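Local coordinates for 3-oxoacyl-(acyl-carrier protein) synthase II (PDB 1J3N) that probably catalyses the condensation step of fatty-acid chain elongation, joining an acyl group to malonyl-acyl-carrier protein as a homodimeric beta-ketoacyl synthase, at residues Leu206-Glu211 with Ser223-Val228; Ala216-Thr221 with Thr363-Asp368; Val72-Ile77 with Gly186-Ala191. One frame throughout, in Å; residues are numbered along the deposited sequence.

Contact 1: Leu206-Glu211 with Ser223-Val228; sequences LSTRNE and SRDGFV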
ATOM      1  N   LEU A 206      21.726   1.479 -11.233  1.00 27.54           N
ATOM      2  CA  LEU A 206      22.338   0.170 -11.034  1.00 26.16           C
ATOM      3  C   LEU A 206      23.843   0.087 -11.308  1.00 25.85           C
ATOM      4  O   LEU A 206      24.386   0.806 -12.150  1.00 22.00           O
ATOM      5  CB  LEU A 206      21.619  -0.867 -11.905  1.00 26.22           C
ATOM      6  CG  LEU A 206      20.090  -0.977 -11.794  1.00 26.19           C
ATOM      7  CD1 LEU A 206      19.599  -2.118 -12.683  1.00 25.74           C
ATOM      8  CD2 LEU A 206      19.684  -1.235 -10.348  1.00 23.80           C
ATOM      9  N   SER A 207      24.507  -0.813 -10.589  1.00 26.32           N
ATOM     10  CA  SER A 207      25.936  -1.029 -10.755  1.00 26.99           C
ATOM     11  C   SER A 207      26.171  -1.653 -12.125  1.00 26.77           C
ATOM     12  O   SER A 207      25.391  -2.493 -12.572  1.00 25.54           O
ATOM     13  CB  SER A 207      26.454  -1.971  -9.661  1.00 28.85           C
ATOM     14  OG  SER A 207      27.760  -2.434  -9.959  1.00 29.54           O
ATOM     15  N   THR A 208      27.240  -1.238 -12.798  1.00 27.75           N
ATOM     16  CA  THR A 208      27.556  -1.781 -14.118  1.00 28.24           C
ATOM     17  C   THR A 208      28.772  -2.697 -14.089  1.00 27.75           C
ATOM     18  O   THR A 208      29.415  -2.908 -15.116  1.00 28.29           O
ATOM     19  CB  THR A 208      27.826  -0.654 -15.145  1.00 28.57           C
ATOM     20  OG1 THR A 208      28.858   0.214 -14.649  1.00 25.30           O
ATOM     21  CG2 THR A 208      26.553   0.148 -15.399  1.00 27.58           C
ATOM     22  N   ARG A 209      29.084  -3.246 -12.918  1.00 28.08           N
ATOM     23  CA  ARG A 209      30.241  -4.127 -12.785  1.00 27.02           C
ATOM     24  C   ARG A 209      29.944  -5.560 -13.236  1.00 28.19           C
ATOM     25  O   ARG A 209      30.106  -6.521 -12.479  1.00 28.34           O
ATOM     26  CB  ARG A 209      30.724  -4.121 -11.338  1.00 28.50           C
ATOM     27  CG  ARG A 209      32.127  -4.652 -11.148  1.00 30.08           C
ATOM     28  CD  ARG A 209      32.709  -4.168  -9.829  1.00 32.32           C
ATOM     29  NE  ARG A 209      32.535  -2.724  -9.672  1.00 37.39           N
ATOM     30  CZ  ARG A 209      33.141  -1.989  -8.743  1.00 39.60           C
ATOM     31  NH1 ARG A 209      33.972  -2.557  -7.878  1.00 41.94           N
ATOM     32  NH2 ARG A 209      32.910  -0.683  -8.674  1.00 39.36           N
ATOM     33  N   ASN A 210      29.528  -5.707 -14.486  1.00 28.08           N
ATOM     34  CA  ASN A 210      29.199  -7.025 -15.008  1.00 30.07           C
ATOM     35  C   ASN A 210      30.340  -8.037 -14.907  1.00 30.20           C
ATOM     36  O   ASN A 210      30.097  -9.237 -14.762  1.00 29.86           O
ATOM     37  CB  ASN A 210      28.723  -6.894 -16.457  1.00 28.58           C
ATOM     38  CG  ASN A 210      27.502  -6.004 -16.579  1.00 31.50           C
ATOM     39  OD1 ASN A 210      26.497  -6.226 -15.902  1.00 29.73           O
ATOM     40  ND2 ASN A 210      27.583  -4.990 -17.436  1.00 31.76           N
ATOM     41  N   GLU A 211      31.578  -7.545 -14.960  1.00 31.28           N
ATOM     42  CA  GLU A 211      32.766  -8.403 -14.890  1.00 31.62           C
ATOM     43  C   GLU A 211      32.946  -9.134 -13.556  1.00 31.15           C
ATOM     44  O   GLU A 211      33.502 -10.231 -13.525  1.00 30.83           O
ATOM     45  CB  GLU A 211      34.034  -7.590 -15.200  1.00 32.55           C
ATOM     46  CG  GLU A 211      34.291  -6.426 -14.251  1.00 34.92           C
ATOM     47  CD  GLU A 211      33.601  -5.142 -14.679  1.00 37.16           C
ATOM     48  OE1 GLU A 211      32.554  -5.211 -15.358  1.00 37.47           O
ATOM     49  OE2 GLU A 211      34.103  -4.054 -14.321  1.00 39.53           O
ATOM     50  N   SER A 223      34.608   2.607  -4.271  1.00 26.85           N
ATOM     51  CA  SER A 223      34.255   2.257  -5.647  1.00 27.01           C
ATOM     52  C   SER A 223      32.787   1.886  -5.879  1.00 27.47           C
ATOM     53  O   SER A 223      32.440   1.368  -6.945  1.00 28.56           O
ATOM     54  CB  SER A 223      35.150   1.112  -6.133  1.00 26.87           C
ATOM     55  OG  SER A 223      35.095   0.005  -5.246  1.00 26.06           O
ATOM     56  N   ARG A 224      31.930   2.158  -4.897  1.00 27.49           N
ATOM     57  CA  ARG A 224      30.500   1.846  -5.014  1.00 27.91           C
ATOM     58  C   ARG A 224      29.861   2.618  -6.179  1.00 28.08           C
ATOM     59  O   ARG A 224      30.010   3.834  -6.274  1.00 27.97           O
ATOM     60  CB  ARG A 224      29.790   2.164  -3.695  1.00 24.06           C
ATOM     61  CG  ARG A 224      29.888   3.617  -3.226  1.00 26.36           C
ATOM     62  CD  ARG A 224      29.276   3.758  -1.829  1.00 22.24           C
ATOM     63  NE  ARG A 224      29.048   5.135  -1.397  1.00 25.57           N
ATOM     64  CZ  ARG A 224      29.931   5.889  -0.741  1.00 29.33           C
ATOM     65  NH1 ARG A 224      31.128   5.408  -0.433  1.00 28.90           N
ATOM     66  NH2 ARG A 224      29.609   7.125  -0.373  1.00 26.87           N
ATOM     67  N   ASP A 225      29.143   1.914  -7.056  1.00 28.41           N
ATOM     68  CA  ASP A 225      28.545   2.554  -8.230  1.00 28.26           C
ATOM     69  C   ASP A 225      27.088   2.203  -8.549  1.00 27.51           C
ATOM     70  O   ASP A 225      26.738   2.050  -9.721  1.00 27.08           O
ATOM     71  CB  ASP A 225      29.393   2.229  -9.462  1.00 30.20           C
ATOM     72  CG  ASP A 225      29.192   0.797  -9.950  1.00 33.44           C
ATOM     73  OD1 ASP A 225      29.315  -0.142  -9.128  1.00 34.91           O
ATOM     74  OD2 ASP A 225      28.910   0.606 -11.154  1.00 29.70           O
ATOM     75  N   GLY A 226      26.236   2.090  -7.533  1.00 25.99           N
ATOM     76  CA  GLY A 226      24.847   1.751  -7.787  1.00 24.78           C
ATOM     77  C   GLY A 226      24.514   0.385  -7.219  1.00 25.99           C
ATOM     78  O   GLY A 226      25.414  -0.417  -6.961  1.00 23.86           O
ATOM     79  N   PHE A 227      23.227   0.098  -7.034  1.00 27.31           N
ATOM     80  CA  PHE A 227      22.854  -1.186  -6.462  1.00 26.90           C
ATOM     81  C   PHE A 227      22.630  -2.313  -7.462  1.00 27.15           C
ATOM     82  O   PHE A 227      22.692  -2.117  -8.680  1.00 24.40           O
ATOM     83  CB  PHE A 227      21.640  -1.024  -5.518  1.00 28.18           C
ATOM     84  CG  PHE A 227      20.342  -0.716  -6.205  1.00 28.95           C
ATOM     85  CD1 PHE A 227      19.596  -1.726  -6.803  1.00 31.02           C
ATOM     86  CD2 PHE A 227      19.837   0.579  -6.210  1.00 31.36           C
ATOM     87  CE1 PHE A 227      18.366  -1.452  -7.390  1.00 29.46           C
ATOM     88  CE2 PHE A 227      18.612   0.860  -6.794  1.00 31.87           C
ATOM     89  CZ  PHE A 227      17.875  -0.161  -7.386  1.00 31.89           C
ATOM     90  N   VAL A 228      22.423  -3.511  -6.925  1.00 26.14           N
ATOM     91  CA  VAL A 228      22.181  -4.695  -7.736  1.00 27.86           C
ATOM     92  C   VAL A 228      20.762  -5.111  -7.400  1.00 26.90           C
ATOM     93  O   VAL A 228      20.379  -5.126  -6.230  1.00 24.37           O
ATOM     94  CB  VAL A 228      23.156  -5.843  -7.372  1.00 26.29           C
ATOM     95  CG1 VAL A 228      22.883  -7.069  -8.250  1.00 25.64           C
ATOM     96  CG2 VAL A 228      24.589  -5.379  -7.556  1.00 27.25           C
TER
HETATM   97  O   HOH W   1      26.536   2.677 -12.153  1.00 36.40           O
HETATM   98  O   HOH W   2      23.306  -3.868 -10.782  1.00 20.78           O
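The carbonyl oxygen Phe227 O is gripped by two donors: Ser207 N reaches it at 2.9 Å with an N-H...O angle of 166°, and water 2 donates to the same oxygen at 2.8 Å. The water's other hydrogen goes to Ser207 O, at 3.1 Å, so a direct bond and a water bridge join the same two residues. Asp225 supplies the second grip, holding the Ser207-Thr208 backbone and side chain through both carboxylate oxygens. Ser207 OG, anti to its backbone N (chi1 167°), donates to Asp225 OD1 at 2.9 Å, while Thr208 N donates to Asp225 OD2 at 3.0 Å; both approach on the syn side, a little over 20° from the carboxylate plane.

These segments are the two limbs of the long loop that runs from helix 194-202 to strand 232-240 in the N-terminal half of a thiolase-type fold, with short helix 213-216 between them. Their backbones form a single beta bridge, Leu206 with Phe227, and not a continuous ladder. Gly226 lies flush against the Leu206-Ser207 peptide, where a CB would collide with Leu206 C. Beside the bridge, Leu206 CD2 sits over one face of the Phe227 ring, 3.7 Å from its centroid and displaced toward the rim; the ring also meets that of His338.

Further out, Arg209 NH2 makes a weak, bent bond to Ser223 O (2.7 Å), which lies near the guanidinium plane, and a long salt bridge of 3.7 Å to Asp225 OD1.

Contact 2: Ala216-Thr221 with Thr363-Asp368; sequences ASRPFT and TINLED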
ATOM      1  N   ALA A 216      30.032  -6.499  -7.260  1.00 28.06           N
ATOM      2  CA  ALA A 216      29.299  -5.308  -7.689  1.00 28.09           C
ATOM      3  C   ALA A 216      28.668  -4.541  -6.522  1.00 25.85           C
ATOM      4  O   ALA A 216      28.901  -3.342  -6.367  1.00 26.45           O
ATOM      5  CB  ALA A 216      28.232  -5.692  -8.721  1.00 26.01           C
ATOM      6  N   SER A 217      27.866  -5.221  -5.707  1.00 26.29           N
ATOM      7  CA  SER A 217      27.237  -4.570  -4.551  1.00 24.90           C
ATOM      8  C   SER A 217      28.280  -4.436  -3.444  1.00 24.56           C
ATOM      9  O   SER A 217      28.590  -5.398  -2.748  1.00 23.95           O
ATOM     10  CB  SER A 217      26.059  -5.398  -4.043  1.00 25.43           C
ATOM     11  OG  SER A 217      25.480  -4.778  -2.910  1.00 23.37           O
ATOM     12  N   ARG A 218      28.805  -3.227  -3.277  1.00 26.45           N
ATOM     13  CA  ARG A 218      29.852  -2.962  -2.293  1.00 25.84           C
ATOM     14  C   ARG A 218      29.584  -1.653  -1.543  1.00 26.07           C
ATOM     15  O   ARG A 218      30.282  -0.655  -1.740  1.00 24.56           O
ATOM     16  CB  ARG A 218      31.198  -2.889  -3.027  1.00 27.86           C
ATOM     17  CG  ARG A 218      31.215  -1.860  -4.165  1.00 29.86           C
ATOM     18  CD  ARG A 218      32.472  -1.971  -5.028  1.00 33.62           C
ATOM     19  NE  ARG A 218      33.678  -2.170  -4.226  1.00 35.35           N
ATOM     20  CZ  ARG A 218      34.216  -3.360  -3.979  1.00 34.53           C
ATOM     21  NH1 ARG A 218      33.661  -4.457  -4.476  1.00 33.47           N
ATOM     22  NH2 ARG A 218      35.302  -3.453  -3.227  1.00 36.07           N
ATOM     23  N   PRO A 219      28.575  -1.648  -0.659  1.00 24.61           N
ATOM     24  CA  PRO A 219      28.221  -0.450   0.111  1.00 25.71           C
ATOM     25  C   PRO A 219      29.318   0.083   1.019  1.00 26.60           C
ATOM     26  O   PRO A 219      30.060  -0.678   1.641  1.00 26.78           O
ATOM     27  CB  PRO A 219      26.980  -0.889   0.885  1.00 24.96           C
ATOM     28  CG  PRO A 219      27.225  -2.356   1.095  1.00 27.74           C
ATOM     29  CD  PRO A 219      27.760  -2.804  -0.243  1.00 25.30           C
ATOM     30  N   PHE A 220      29.402   1.408   1.076  1.00 26.75           N
ATOM     31  CA  PHE A 220      30.374   2.119   1.893  1.00 27.59           C
ATOM     32  C   PHE A 220      31.797   2.077   1.344  1.00 29.24           C
ATOM     33  O   PHE A 220      32.710   2.618   1.962  1.00 30.59           O
ATOM     34  CB  PHE A 220      30.339   1.592   3.332  1.00 28.31           C
ATOM     35  CG  PHE A 220      28.948   1.528   3.914  1.00 25.90           C
ATOM     36  CD1 PHE A 220      28.140   2.664   3.950  1.00 27.37           C
ATOM     37  CD2 PHE A 220      28.426   0.324   4.376  1.00 25.63           C
ATOM     38  CE1 PHE A 220      26.830   2.600   4.432  1.00 24.65           C
ATOM     39  CE2 PHE A 220      27.114   0.249   4.863  1.00 24.84           C
ATOM     40  CZ  PHE A 220      26.319   1.387   4.888  1.00 24.53           C
ATOM     41  N   THR A 221      32.000   1.444   0.189  1.00 29.97           N
ATOM     42  CA  THR A 221      33.336   1.403  -0.393  1.00 31.74           C
ATOM     43  C   THR A 221      33.513   2.609  -1.311  1.00 30.71           C
ATOM     44  O   THR A 221      32.538   3.193  -1.787  1.00 31.69           O
ATOM     45  CB  THR A 221      33.588   0.138  -1.228  1.00 32.36           C
ATOM     46  OG1 THR A 221      32.682   0.115  -2.337  1.00 33.80           O
ATOM     47  CG2 THR A 221      33.422  -1.113  -0.378  1.00 34.51           C
ATOM     48  N   THR A 363      29.383  -7.074   6.212  1.00 30.21           N
ATOM     49  CA  THR A 363      29.146  -6.283   5.020  1.00 29.79           C
ATOM     50  C   THR A 363      30.305  -6.760   4.163  1.00 30.34           C
ATOM     51  O   THR A 363      31.445  -6.332   4.371  1.00 30.65           O
ATOM     52  CB  THR A 363      29.314  -4.767   5.270  1.00 30.55           C
ATOM     53  OG1 THR A 363      28.378  -4.328   6.259  1.00 32.40           O
ATOM     54  CG2 THR A 363      29.068  -3.990   3.988  1.00 30.58           C
ATOM     55  N   ILE A 364      30.043  -7.669   3.229  1.00 29.19           N
ATOM     56  CA  ILE A 364      31.124  -8.166   2.380  1.00 28.79           C
ATOM     57  C   ILE A 364      31.552  -7.135   1.334  1.00 27.25           C
ATOM     58  O   ILE A 364      30.923  -6.087   1.182  1.00 27.67           O
ATOM     59  CB  ILE A 364      30.731  -9.488   1.657  1.00 29.64           C
ATOM     60  CG1 ILE A 364      29.627  -9.232   0.631  1.00 27.58           C
ATOM     61  CG2 ILE A 364      30.269 -10.528   2.684  1.00 31.10           C
ATOM     62  CD1 ILE A 364      29.350 -10.439  -0.264  1.00 29.42           C
ATOM     63  N   ASN A 365      32.637  -7.441   0.629  1.00 27.88           N
ATOM     64  CA  ASN A 365      33.178  -6.581  -0.418  1.00 25.84           C
ATOM     65  C   ASN A 365      33.719  -5.248   0.089  1.00 28.39           C
ATOM     66  O   ASN A 365      33.998  -4.346  -0.703  1.00 27.57           O
ATOM     67  CB  ASN A 365      32.127  -6.316  -1.503  1.00 25.08           C
ATOM     68  CG  ASN A 365      31.733  -7.575  -2.267  1.00 26.18           C
ATOM     69  OD1 ASN A 365      32.539  -8.495  -2.441  1.00 24.78           O
ATOM     70  ND2 ASN A 365      30.493  -7.607  -2.748  1.00 24.62           N
ATOM     71  N   LEU A 366      33.865  -5.125   1.403  1.00 29.61           N
ATOM     72  CA  LEU A 366      34.384  -3.903   2.008  1.00 32.20           C
ATOM     73  C   LEU A 366      35.912  -3.880   1.846  1.00 34.28           C
ATOM     74  O   LEU A 366      36.654  -3.746   2.819  1.00 33.46           O
ATOM     75  CB  LEU A 366      34.008  -3.878   3.490  1.00 32.30           C
ATOM     76  CG  LEU A 366      34.036  -2.543   4.223  1.00 34.02           C
ATOM     77  CD1 LEU A 366      32.863  -1.685   3.782  1.00 34.58           C
ATOM     78  CD2 LEU A 366      33.966  -2.797   5.711  1.00 35.04           C
ATOM     79  N   GLU A 367      36.368  -4.014   0.603  1.00 35.61           N
ATOM     80  CA  GLU A 367      37.790  -4.030   0.280  1.00 38.80           C
ATOM     81  C   GLU A 367      38.433  -2.645   0.377  1.00 39.40           C
ATOM     82  O   GLU A 367      39.502  -2.483   0.968  1.00 39.50           O
ATOM     83  CB  GLU A 367      37.985  -4.594  -1.133  1.00 40.72           C
ATOM     84  CG  GLU A 367      39.438  -4.740  -1.565  1.00 44.40           C
ATOM     85  CD  GLU A 367      39.576  -5.341  -2.952  1.00 46.79           C
ATOM     86  OE1 GLU A 367      39.168  -6.508  -3.140  1.00 49.54           O
ATOM     87  OE2 GLU A 367      40.088  -4.644  -3.857  1.00 47.50           O
ATOM     88  N   ASP A 368      37.769  -1.654  -0.210  1.00 39.99           N
ATOM     89  CA  ASP A 368      38.249  -0.274  -0.220  1.00 40.45           C
ATOM     90  C   ASP A 368      37.286   0.617   0.553  1.00 39.72           C
ATOM     91  O   ASP A 368      36.577   1.433  -0.035  1.00 40.33           O
ATOM     92  CB  ASP A 368      38.353   0.227  -1.660  1.00 40.28           C
ATOM     93  CG  ASP A 368      37.015   0.195  -2.383  1.00 40.97           C
ATOM     94  OD1 ASP A 368      36.362  -0.872  -2.387  1.00 39.75           O
ATOM     95  OD2 ASP A 368      36.615   1.236  -2.946  1.00 43.19           O
TER
HETATM   96  O   HOH W   3      35.145  -6.769  -3.242  1.00 41.68           O
HETATM   97  O   HOH W   4      31.213  -3.321   0.491  1.00 30.41           O
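Arg218 NH2 and Asp368 OD1 form a salt bridge of 2.9 Å whose N-H...O angle is 169°. The carboxylate oxygen lies in the guanidinium plane, and the two flat groups are only 22° apart, so the pair meets nearly coplanar. One face of the same guanidinium is covered by Asn365 O, 3.4 Å from Arg218 CZ, while Glu367 CB lies at its edge. A bend at chi3 (-42°) sets Arg218 NE back toward the turn and out of an extended line. Water 3 accepts from Arg218 NH1 and donates to Asn365 OD1, tying the two side chains together. The Asn365 amide also works from its other end: ND2 donates to Ser217 O at 2.9 Å, approaching from above the carbonyl plane, and additionally to Glu214 O.

Here a loop of the N-terminal half of the beta-ketoacyl synthase chain meets a loop of the C-terminal half. The first is a type II beta turn from Arg218 to Thr221, in which Phe220 takes the third position with a positive phi; Thr221 OG1 reinforces it by donating to Arg218 O at 2.6 Å. Pro219 CG rests on Thr363 CG2 at 3.8 Å, and water 4 links Pro219 O to Ile364 O.

A second shell fixes the charged pair: Lys215 O accepts from Arg218 NH1. An alanine in place of Arg218 would probably leave Asp368 without its charged mate and open a gap over Asn365 O. Beyond the turn, the Phe220 ring stacks with that of Phe377.

Contact 3: Val72-Ile77 with Gly186-Ala191; sequences VQYALI and GGTEAA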
ATOM      1  N   VAL A  72       3.652 -13.159  -6.254  1.00 19.79           N
ATOM      2  CA  VAL A  72       2.687 -13.793  -5.371  1.00 20.90           C
ATOM      3  C   VAL A  72       3.227 -15.190  -5.034  1.00 21.15           C
ATOM      4  O   VAL A  72       3.049 -15.683  -3.922  1.00 20.31           O
ATOM      5  CB  VAL A  72       1.290 -13.889  -6.038  1.00 21.43           C
ATOM      6  CG1 VAL A  72       0.396 -14.843  -5.257  1.00 19.97           C
ATOM      7  CG2 VAL A  72       0.638 -12.490  -6.080  1.00 20.96           C
ATOM      8  N   GLN A  73       3.911 -15.819  -5.991  1.00 20.99           N
ATOM      9  CA  GLN A  73       4.484 -17.135  -5.744  1.00 20.01           C
ATOM     10  C   GLN A  73       5.512 -17.059  -4.609  1.00 20.14           C
ATOM     11  O   GLN A  73       5.555 -17.921  -3.740  1.00 19.27           O
ATOM     12  CB  GLN A  73       5.137 -17.681  -7.017  1.00 21.48           C
ATOM     13  CG  GLN A  73       4.140 -18.262  -8.008  1.00 22.16           C
ATOM     14  CD  GLN A  73       4.818 -18.889  -9.207  1.00 26.51           C
ATOM     15  OE1 GLN A  73       5.826 -19.585  -9.069  1.00 25.46           O
ATOM     16  NE2 GLN A  73       4.261 -18.657 -10.393  1.00 26.65           N
ATOM     17  N   TYR A  74       6.333 -16.020  -4.613  1.00 18.71           N
ATOM     18  CA  TYR A  74       7.331 -15.859  -3.565  1.00 19.76           C
ATOM     19  C   TYR A  74       6.673 -15.587  -2.217  1.00 19.04           C
ATOM     20  O   TYR A  74       7.077 -16.142  -1.195  1.00 20.38           O
ATOM     21  CB  TYR A  74       8.288 -14.715  -3.904  1.00 19.36           C
ATOM     22  CG  TYR A  74       9.200 -14.979  -5.084  1.00 20.44           C
ATOM     23  CD1 TYR A  74       9.247 -16.233  -5.696  1.00 22.53           C
ATOM     24  CD2 TYR A  74      10.033 -13.974  -5.577  1.00 21.46           C
ATOM     25  CE1 TYR A  74      10.101 -16.482  -6.766  1.00 23.16           C
ATOM     26  CE2 TYR A  74      10.893 -14.215  -6.647  1.00 22.41           C
ATOM     27  CZ  TYR A  74      10.921 -15.471  -7.234  1.00 24.12           C
ATOM     28  OH  TYR A  74      11.780 -15.720  -8.287  1.00 27.49           O
ATOM     29  N   ALA A  75       5.653 -14.741  -2.203  1.00 18.58           N
ATOM     30  CA  ALA A  75       4.973 -14.431  -0.941  1.00 17.53           C
ATOM     31  C   ALA A  75       4.337 -15.666  -0.296  1.00 18.91           C
ATOM     32  O   ALA A  75       4.408 -15.843   0.921  1.00 19.06           O
ATOM     33  CB  ALA A  75       3.924 -13.374  -1.166  1.00 15.28           C
ATOM     34  N   LEU A  76       3.700 -16.509  -1.107  1.00 19.79           N
ATOM     35  CA  LEU A  76       3.058 -17.717  -0.590  1.00 18.64           C
ATOM     36  C   LEU A  76       4.104 -18.682  -0.039  1.00 19.12           C
ATOM     37  O   LEU A  76       3.897 -19.315   0.999  1.00 21.08           O
ATOM     38  CB  LEU A  76       2.223 -18.387  -1.694  1.00 17.97           C
ATOM     39  CG  LEU A  76       0.937 -17.635  -2.061  1.00 19.35           C
ATOM     40  CD1 LEU A  76       0.281 -18.231  -3.295  1.00 19.98           C
ATOM     41  CD2 LEU A  76      -0.012 -17.699  -0.877  1.00 18.64           C
ATOM     42  N   ILE A  77       5.238 -18.776  -0.724  1.00 20.17           N
ATOM     43  CA  ILE A  77       6.314 -19.655  -0.289  1.00 19.55           C
ATOM     44  C   ILE A  77       6.904 -19.155   1.033  1.00 19.91           C
ATOM     45  O   ILE A  77       7.123 -19.941   1.959  1.00 18.92           O
ATOM     46  CB  ILE A  77       7.430 -19.735  -1.358  1.00 20.29           C
ATOM     47  CG1 ILE A  77       6.900 -20.454  -2.602  1.00 21.44           C
ATOM     48  CG2 ILE A  77       8.659 -20.450  -0.785  1.00 17.10           C
ATOM     49  CD1 ILE A  77       7.856 -20.402  -3.795  1.00 23.72           C
ATOM     50  N   GLY A 186       5.320  -8.703   5.738  1.00 18.35           N
ATOM     51  CA  GLY A 186       6.616  -8.639   5.097  1.00 19.63           C
ATOM     52  C   GLY A 186       6.536  -8.034   3.720  1.00 18.08           C
ATOM     53  O   GLY A 186       5.707  -7.161   3.467  1.00 19.54           O
ATOM     54  N   GLY A 187       7.394  -8.502   2.821  1.00 18.32           N
ATOM     55  CA  GLY A 187       7.384  -7.974   1.473  1.00 16.46           C
ATOM     56  C   GLY A 187       7.857  -8.971   0.441  1.00 17.97           C
ATOM     57  O   GLY A 187       8.589  -9.914   0.750  1.00 14.49           O
ATOM     58  N   THR A 188       7.425  -8.762  -0.796  1.00 17.13           N
ATOM     59  CA  THR A 188       7.819  -9.630  -1.889  1.00 19.03           C
ATOM     60  C   THR A 188       8.102  -8.788  -3.122  1.00 18.57           C
ATOM     61  O   THR A 188       7.492  -7.737  -3.320  1.00 21.65           O
ATOM     62  CB  THR A 188       6.711 -10.653  -2.225  1.00 17.80           C
ATOM     63  OG1 THR A 188       7.139 -11.472  -3.325  1.00 20.00           O
ATOM     64  CG2 THR A 188       5.427  -9.941  -2.609  1.00 17.35           C
ATOM     65  N   GLU A 189       9.046  -9.238  -3.939  1.00 20.31           N
ATOM     66  CA  GLU A 189       9.378  -8.537  -5.172  1.00 19.72           C
ATOM     67  C   GLU A 189       9.885  -9.539  -6.190  1.00 20.28           C
ATOM     68  O   GLU A 189      10.673 -10.415  -5.852  1.00 19.80           O
ATOM     69  CB  GLU A 189      10.453  -7.483  -4.934  1.00 22.87           C
ATOM     70  CG  GLU A 189      10.415  -6.380  -5.964  1.00 24.18           C
ATOM     71  CD  GLU A 189       9.227  -5.460  -5.757  1.00 28.74           C
ATOM     72  OE1 GLU A 189       9.275  -4.654  -4.802  1.00 24.80           O
ATOM     73  OE2 GLU A 189       8.244  -5.551  -6.532  1.00 26.60           O
ATOM     74  N   ALA A 190       9.421  -9.402  -7.431  1.00 18.49           N
ATOM     75  CA  ALA A 190       9.826 -10.282  -8.526  1.00 22.50           C
ATOM     76  C   ALA A 190       9.978  -9.413  -9.773  1.00 20.53           C
ATOM     77  O   ALA A 190       9.226  -9.556 -10.736  1.00 19.37           O
ATOM     78  CB  ALA A 190       8.766 -11.354  -8.756  1.00 18.67           C
ATOM     79  N   ALA A 191      10.955  -8.511  -9.743  1.00 20.49           N
ATOM     80  CA  ALA A 191      11.171  -7.594 -10.852  1.00 21.36           C
ATOM     81  C   ALA A 191      12.428  -7.822 -11.698  1.00 22.71           C
ATOM     82  O   ALA A 191      12.909  -6.901 -12.372  1.00 23.49           O
ATOM     83  CB  ALA A 191      11.147  -6.164 -10.335  1.00 21.85           C
TER
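Tyr74 lays its CB against Thr188 OG1, 3.5 Å away. Its ring presents an edge to the backbone of the next residue: CD2 lies 3.6 Å from Glu189 O, which is close to the ring plane. Tyr74 CE2 also touches the methyl Ala190 CB, at 4.1 Å. The next residue of the helix, Ala75, completes the helix side, its CB lying 4.0 Å from Thr188 CG2.

No hydrogen bond crosses between the two segments, so the fit is one of van der Waals contact. The polar ends are served from nearby. Thr188 OG1, anti to its backbone N (chi1 179°), bonds to Phe71 O in the first turn of the same helix, and Tyr74 OH bonds to Arg70 NH1. Glu189 points its CB away from the helix, and its carboxylate accepts from the backbone N-H groups of Gly341, Gly105 and Ile106.

The axes of helix 72-77 and strand 186-189 approach to 7.3 Å at an angle of 144° between their directions, a close approach consistent with the small residues Ala75, Thr188 and Ala190 at the interface. Helix 139-148 also touches Ala75. Strand 182-189 runs parallel to 98-103 and antiparallel to 232-240, so helix 70-86 packs on a mixed sheet, the helix-on-sheet layering typical of the thiolase fold of condensing enzymes.

How the contacts relate
Contacts 1 and 2 form one neighbourhood: their centres are 11 Å apart and their segments alternate along the chain. Ser223 OG of contact 1 probably hydrogen-bonds to Asp368 OD2 of contact 2 at 3.0 Å, and Arg209 NH1 packs on Arg218 CD at 3.3 Å. Contact 3 is separate, its centre about 25 Å from that of contact 1 and 27 Å from that of contact 2, with nearest atoms about 8 and 15 Å away. All three contacts nevertheless touch the segment from Lys333 to Gly341. By family resemblance, that segment probably borders the condensing-enzyme active site.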